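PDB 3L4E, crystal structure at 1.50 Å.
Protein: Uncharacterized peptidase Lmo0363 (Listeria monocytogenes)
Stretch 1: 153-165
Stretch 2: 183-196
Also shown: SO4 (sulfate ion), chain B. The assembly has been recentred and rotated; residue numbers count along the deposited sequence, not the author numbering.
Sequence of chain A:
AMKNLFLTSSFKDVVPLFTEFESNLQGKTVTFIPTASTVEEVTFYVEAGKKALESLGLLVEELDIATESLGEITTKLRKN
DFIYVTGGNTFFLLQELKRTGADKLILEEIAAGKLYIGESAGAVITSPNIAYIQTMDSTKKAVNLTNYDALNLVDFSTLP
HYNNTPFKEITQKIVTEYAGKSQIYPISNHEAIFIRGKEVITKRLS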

# COMPACT_ATOMS: atom_id res chain seq x y z
N LEU A 153 5.99 -9.66 2.73
CA LEU A 153 6.69 -9.63 1.45
C LEU A 153 8.13 -9.21 1.62
O LEU A 153 9.00 -9.61 0.85
CB LEU A 153 6.00 -8.65 0.49
CG LEU A 153 4.75 -9.16 -0.20
CD1 LEU A 153 3.85 -8.01 -0.59
CD2 LEU A 153 5.13 -9.99 -1.42
N VAL A 154 8.38 -8.36 2.62
CA VAL A 154 9.73 -7.90 2.90
C VAL A 154 10.00 -8.09 4.38
O VAL A 154 9.08 -8.15 5.20
CB VAL A 154 9.94 -6.42 2.51
CG1 VAL A 154 9.89 -6.25 0.99
CG2 VAL A 154 8.91 -5.53 3.19
N ASP A 155 11.28 -8.20 4.73
CA ASP A 155 11.63 -8.43 6.12
C ASP A 155 11.51 -7.14 6.92
O ASP A 155 11.45 -7.17 8.15
CB ASP A 155 13.05 -9.00 6.22
CG ASP A 155 13.16 -10.40 5.62
OD1 ASP A 155 12.11 -11.03 5.38
OD2 ASP A 155 14.30 -10.87 5.41
N PHE A 156 11.46 -6.01 6.23
CA PHE A 156 11.42 -4.72 6.91
C PHE A 156 10.01 -4.16 7.12
O PHE A 156 9.05 -4.56 6.44
CB PHE A 156 12.33 -3.70 6.23
CG PHE A 156 11.97 -3.39 4.80
CD1 PHE A 156 11.01 -2.43 4.50
CD2 PHE A 156 12.60 -4.03 3.75
CE1 PHE A 156 10.68 -2.12 3.19
CE2 PHE A 156 12.28 -3.74 2.43
CZ PHE A 156 11.31 -2.78 2.15
N SER A 157 9.90 -3.23 8.07
CA SER A 157 8.62 -2.63 8.45
C SER A 157 8.56 -1.16 8.05
O SER A 157 9.08 -0.28 8.75
CB SER A 157 8.40 -2.77 9.96
OG SER A 157 8.42 -4.13 10.35
N THR A 158 7.90 -0.89 6.93
CA THR A 158 7.85 0.46 6.38
C THR A 158 7.09 1.40 7.30
O THR A 158 5.99 1.09 7.75
CB THR A 158 7.22 0.46 4.98
OG1 THR A 158 7.93 -0.45 4.14
CG2 THR A 158 7.24 1.86 4.38
N LEU A 159 7.69 2.55 7.58
CA LEU A 159 7.09 3.55 8.46
C LEU A 159 6.86 4.83 7.67
O LEU A 159 7.78 5.60 7.44
CB LEU A 159 8.00 3.81 9.66
CG LEU A 159 7.46 4.79 10.70
CD1 LEU A 159 6.13 4.32 11.26
CD2 LEU A 159 8.48 4.96 11.81
N PRO A 160 5.61 5.06 7.24
CA PRO A 160 5.35 6.19 6.34
C PRO A 160 5.18 7.51 7.08
O PRO A 160 4.98 7.54 8.30
CB PRO A 160 4.04 5.79 5.66
CG PRO A 160 3.33 4.98 6.70
CD PRO A 160 4.40 4.25 7.48
N HIS A 161 5.28 8.59 6.31
CA HIS A 161 5.23 9.95 6.84
C HIS A 161 6.35 10.21 7.86
O HIS A 161 6.16 11.00 8.78
CB HIS A 161 3.87 10.27 7.48
CG HIS A 161 2.69 9.82 6.67
ND1 HIS A 161 2.42 10.30 5.40
CD2 HIS A 161 1.68 8.96 6.96
CE1 HIS A 161 1.31 9.75 4.94
NE2 HIS A 161 0.84 8.93 5.87
N TYR A 162 7.50 9.55 7.71
CA TYR A 162 8.56 9.63 8.73
C TYR A 162 9.07 11.05 8.95
O TYR A 162 9.47 11.74 8.01
CB TYR A 162 9.75 8.71 8.41
CG TYR A 162 10.84 8.79 9.47
CD1 TYR A 162 10.69 8.15 10.70
CD2 TYR A 162 12.01 9.50 9.24
CE1 TYR A 162 11.67 8.22 11.67
CE2 TYR A 162 13.01 9.57 10.21
CZ TYR A 162 12.84 8.93 11.42
OH TYR A 162 13.82 9.01 12.39
N ASN A 163 9.05 11.47 10.21
CA ASN A 163 9.47 12.82 10.60
C ASN A 163 8.74 13.89 9.79
O ASN A 163 9.23 15.00 9.62
CB ASN A 163 10.98 12.98 10.48
CG ASN A 163 11.53 14.05 11.41
OD1 ASN A 163 10.96 14.31 12.47
ND2 ASN A 163 12.64 14.66 11.02
N ASN A 164 7.56 13.52 9.28
CA ASN A 164 6.68 14.44 8.58
C ASN A 164 5.49 14.82 9.45
O ASN A 164 4.74 13.96 9.88
CB ASN A 164 6.12 13.80 7.30
CG ASN A 164 7.12 13.76 6.17
OD1 ASN A 164 7.52 12.68 5.73
ND2 ASN A 164 7.52 14.92 5.67
N THR A 165 5.32 16.12 9.69
CA THR A 165 4.12 16.61 10.34
C THR A 165 2.92 16.11 9.54
O THR A 165 3.00 16.03 8.32
CB THR A 165 4.12 18.16 10.37
OG1 THR A 165 5.34 18.62 10.96
CG2 THR A 165 2.94 18.70 11.17
S SO4 B . 10.17 15.06 2.82
O1 SO4 B . 8.74 14.85 2.59
O2 SO4 B . 10.58 16.32 2.20
O3 SO4 B . 10.45 15.08 4.25
O4 SO4 B . 10.92 13.97 2.20
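Stretch 2, residues 183-196: QIYPISNHEAIFIR

The most unusual feature of this contact lies where the paired strands end: two turns, one from each stretch, lock together by side chains and share a sulfate ion, probably from the crystallisation liquor. Stretch 2 forms a type I turn from Ser188 to Glu191, and stretch 1 a type II turn from His161 to Asn164. Asn164, chi1 m, accepts from the backbone with its oxygen, Asn189 N to Asn164 OD1 at 2.7 Å, while Asn164 ND2 donates to sulfate O3 at 3.3 Å. In return Asn189 ND2 donates to His161 ND1 at 2.7 Å, reaching the imidazole at its edge. The sulfate is held from stretch 2 by Ser188 OG to O4, a very short 2.5 Å, and by His190 ND1 to O1 at 2.7 Å.

Before the turns the rule is simpler. Strand 184-186 runs parallel to strand 157-159, their N-to-C directions 33° apart (signed crossing -33°) and their axes 4.4 Å apart at closest. The register pairs Ser157 with Ile184, Thr158 with Tyr185 and Leu159 with Pro186, with CA atoms 4.5 to 4.7 Å apart. Because parallel pairing offsets donors and acceptors, each bonded residue reaches to the neighbours of its partner: Ser157 N to Gln183 O and Tyr185 N to Ser157 O, both 2.9 Å, then Leu159 N to Tyr185 O and Ile187 N to Leu159 O, both 3.1 Å. Pro186 has no amide proton to give, and this ladder asks none of it, since the donors on stretch 2 are Tyr185 and Ile187. Tyr162 N to Ile187 O, at 3.0 Å, carries the pairing into the turn.

Side chains alternate between faces. Ser157, Leu159, Ile184 and Pro186 share one, where Leu159 CB meets Ile184 CG2 at 4.0 Å. On the other are Thr158 and Tyr185, with Thr158 CG2 lying 3.6 Å from Ile187 CD1. Just ahead of the strand, Phe156, chi1 p, sets its ring obliquely to that of Tyr185, centroids 4.5 Å apart and planes at 40°; Phe156 CD1 comes within 3.3 Å of Tyr185 CB. Strand 191-196 then brings its own aliphatic residues to the same ring: Ile195 CD1 lies at the edge, 3.8 Å from Phe156 CZ, and Ile193 CD1 is 4.0 Å from Phe156 CE1. Past the paired strands, Tyr162 turns a ring face to Pro186, whose CB stands 3.7 Å from the centroid of the Tyr162 ring, a CH-pi contact.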

# COMPACT_ATOMS: atom_id res chain seq x y z
N GLN A 183 12.94 -4.40 12.21
CA GLN A 183 13.65 -3.80 11.08
C GLN A 183 12.84 -2.67 10.43
O GLN A 183 12.48 -2.73 9.25
CB GLN A 183 14.05 -4.87 10.06
CG GLN A 183 15.06 -5.87 10.62
CD GLN A 183 15.66 -6.77 9.57
OE1 GLN A 183 15.06 -7.01 8.52
NE2 GLN A 183 16.86 -7.28 9.84
N ILE A 184 12.56 -1.64 11.23
CA ILE A 184 11.84 -0.46 10.78
C ILE A 184 12.56 0.22 9.63
O ILE A 184 13.76 0.49 9.72
CB ILE A 184 11.70 0.54 11.94
CG1 ILE A 184 10.93 -0.09 13.10
CG2 ILE A 184 11.01 1.81 11.47
CD1 ILE A 184 9.46 -0.31 12.81
N TYR A 185 11.83 0.50 8.55
CA TYR A 185 12.37 1.13 7.35
C TYR A 185 11.63 2.45 7.14
O TYR A 185 10.56 2.47 6.55
CB TYR A 185 12.15 0.21 6.14
CG TYR A 185 13.04 0.50 4.94
CD1 TYR A 185 13.97 -0.43 4.50
CD2 TYR A 185 12.94 1.69 4.24
CE1 TYR A 185 14.79 -0.18 3.40
CE2 TYR A 185 13.75 1.96 3.14
CZ TYR A 185 14.67 1.02 2.73
OH TYR A 185 15.49 1.28 1.63
N PRO A 186 12.20 3.55 7.64
CA PRO A 186 11.52 4.85 7.58
C PRO A 186 11.48 5.46 6.17
O PRO A 186 12.49 5.43 5.48
CB PRO A 186 12.38 5.74 8.48
CG PRO A 186 13.21 4.81 9.29
CD PRO A 186 13.44 3.62 8.43
N ILE A 187 10.34 6.01 5.76
CA ILE A 187 10.26 6.82 4.54
C ILE A 187 9.37 8.04 4.74
O ILE A 187 8.29 7.96 5.33
CB ILE A 187 9.77 6.02 3.29
CG1 ILE A 187 8.42 5.33 3.55
CG2 ILE A 187 10.84 5.03 2.83
CD1 ILE A 187 7.74 4.79 2.29
N SER A 188 9.84 9.18 4.25
CA SER A 188 9.11 10.44 4.35
C SER A 188 8.08 10.57 3.22
O SER A 188 7.97 9.70 2.36
CB SER A 188 10.08 11.62 4.30
OG SER A 188 10.76 11.65 3.05
N ASN A 189 7.33 11.67 3.23
CA ASN A 189 6.31 11.90 2.20
C ASN A 189 6.86 11.97 0.77
O ASN A 189 6.16 11.64 -0.18
CB ASN A 189 5.50 13.15 2.51
CG ASN A 189 4.54 12.95 3.66
OD1 ASN A 189 4.18 13.91 4.35
ND2 ASN A 189 4.12 11.71 3.88
N HIS A 190 8.10 12.41 0.62
CA HIS A 190 8.67 12.52 -0.72
C HIS A 190 9.71 11.44 -1.03
O HIS A 190 10.51 11.59 -1.95
CB HIS A 190 9.21 13.93 -0.95
CG HIS A 190 8.15 14.98 -0.96
ND1 HIS A 190 7.66 15.55 0.20
CD2 HIS A 190 7.45 15.53 -1.97
CE1 HIS A 190 6.72 16.43 -0.11
NE2 HIS A 190 6.58 16.44 -1.42
N GLU A 191 9.66 10.35 -0.28
CA GLU A 191 10.48 9.17 -0.55
C GLU A 191 9.62 8.02 -1.05
O GLU A 191 8.46 7.88 -0.68
CB GLU A 191 11.24 8.73 0.71
CG GLU A 191 12.52 9.51 1.01
CD GLU A 191 13.18 9.09 2.32
OE1 GLU A 191 12.43 8.72 3.26
OE2 GLU A 191 14.42 9.12 2.42
N ALA A 192 10.21 7.17 -1.89
CA ALA A 192 9.56 5.93 -2.30
C ALA A 192 10.60 4.82 -2.20
O ALA A 192 11.80 5.09 -2.24
CB ALA A 192 9.01 6.04 -3.71
N ILE A 193 10.13 3.59 -2.04
CA ILE A 193 11.02 2.43 -2.05
C ILE A 193 10.74 1.63 -3.31
O ILE A 193 9.60 1.19 -3.54
CB ILE A 193 10.83 1.52 -0.81
CG1 ILE A 193 10.77 2.34 0.48
CG2 ILE A 193 11.96 0.49 -0.75
CD1 ILE A 193 10.36 1.53 1.70
N PHE A 194 11.78 1.47 -4.14
CA PHE A 194 11.73 0.69 -5.36
C PHE A 194 12.16 -0.73 -5.00
O PHE A 194 13.28 -0.93 -4.51
CB PHE A 194 12.76 1.18 -6.38
CG PHE A 194 12.48 2.54 -6.98
CD1 PHE A 194 11.49 3.38 -6.50
CD2 PHE A 194 13.26 2.99 -8.05
CE1 PHE A 194 11.27 4.62 -7.09
CE2 PHE A 194 13.04 4.22 -8.62
CZ PHE A 194 12.05 5.04 -8.14
N ILE A 195 11.29 -1.70 -5.25
CA ILE A 195 11.63 -3.09 -4.99
C ILE A 195 11.47 -3.95 -6.24
O ILE A 195 10.37 -4.08 -6.78
CB ILE A 195 10.81 -3.67 -3.82
CG1 ILE A 195 11.12 -2.90 -2.54
CG2 ILE A 195 11.11 -5.15 -3.65
CD1 ILE A 195 10.08 -3.00 -1.47
N ARG A 196 12.59 -4.50 -6.69
CA ARG A 196 12.63 -5.44 -7.81
C ARG A 196 13.39 -6.67 -7.35
O ARG A 196 14.63 -6.71 -7.37
CB ARG A 196 13.33 -4.81 -9.02
CG ARG A 196 12.66 -3.54 -9.55
CD ARG A 196 11.52 -3.86 -10.51
NE ARG A 196 11.07 -2.69 -11.27
CZ ARG A 196 9.88 -2.60 -11.86
NH1 ARG A 196 9.02 -3.61 -11.77
NH2 ARG A 196 9.54 -1.51 -12.53
O HOH W 1 10.61 -4.49 11.39
O HOH W 2 2.17 13.57 6.69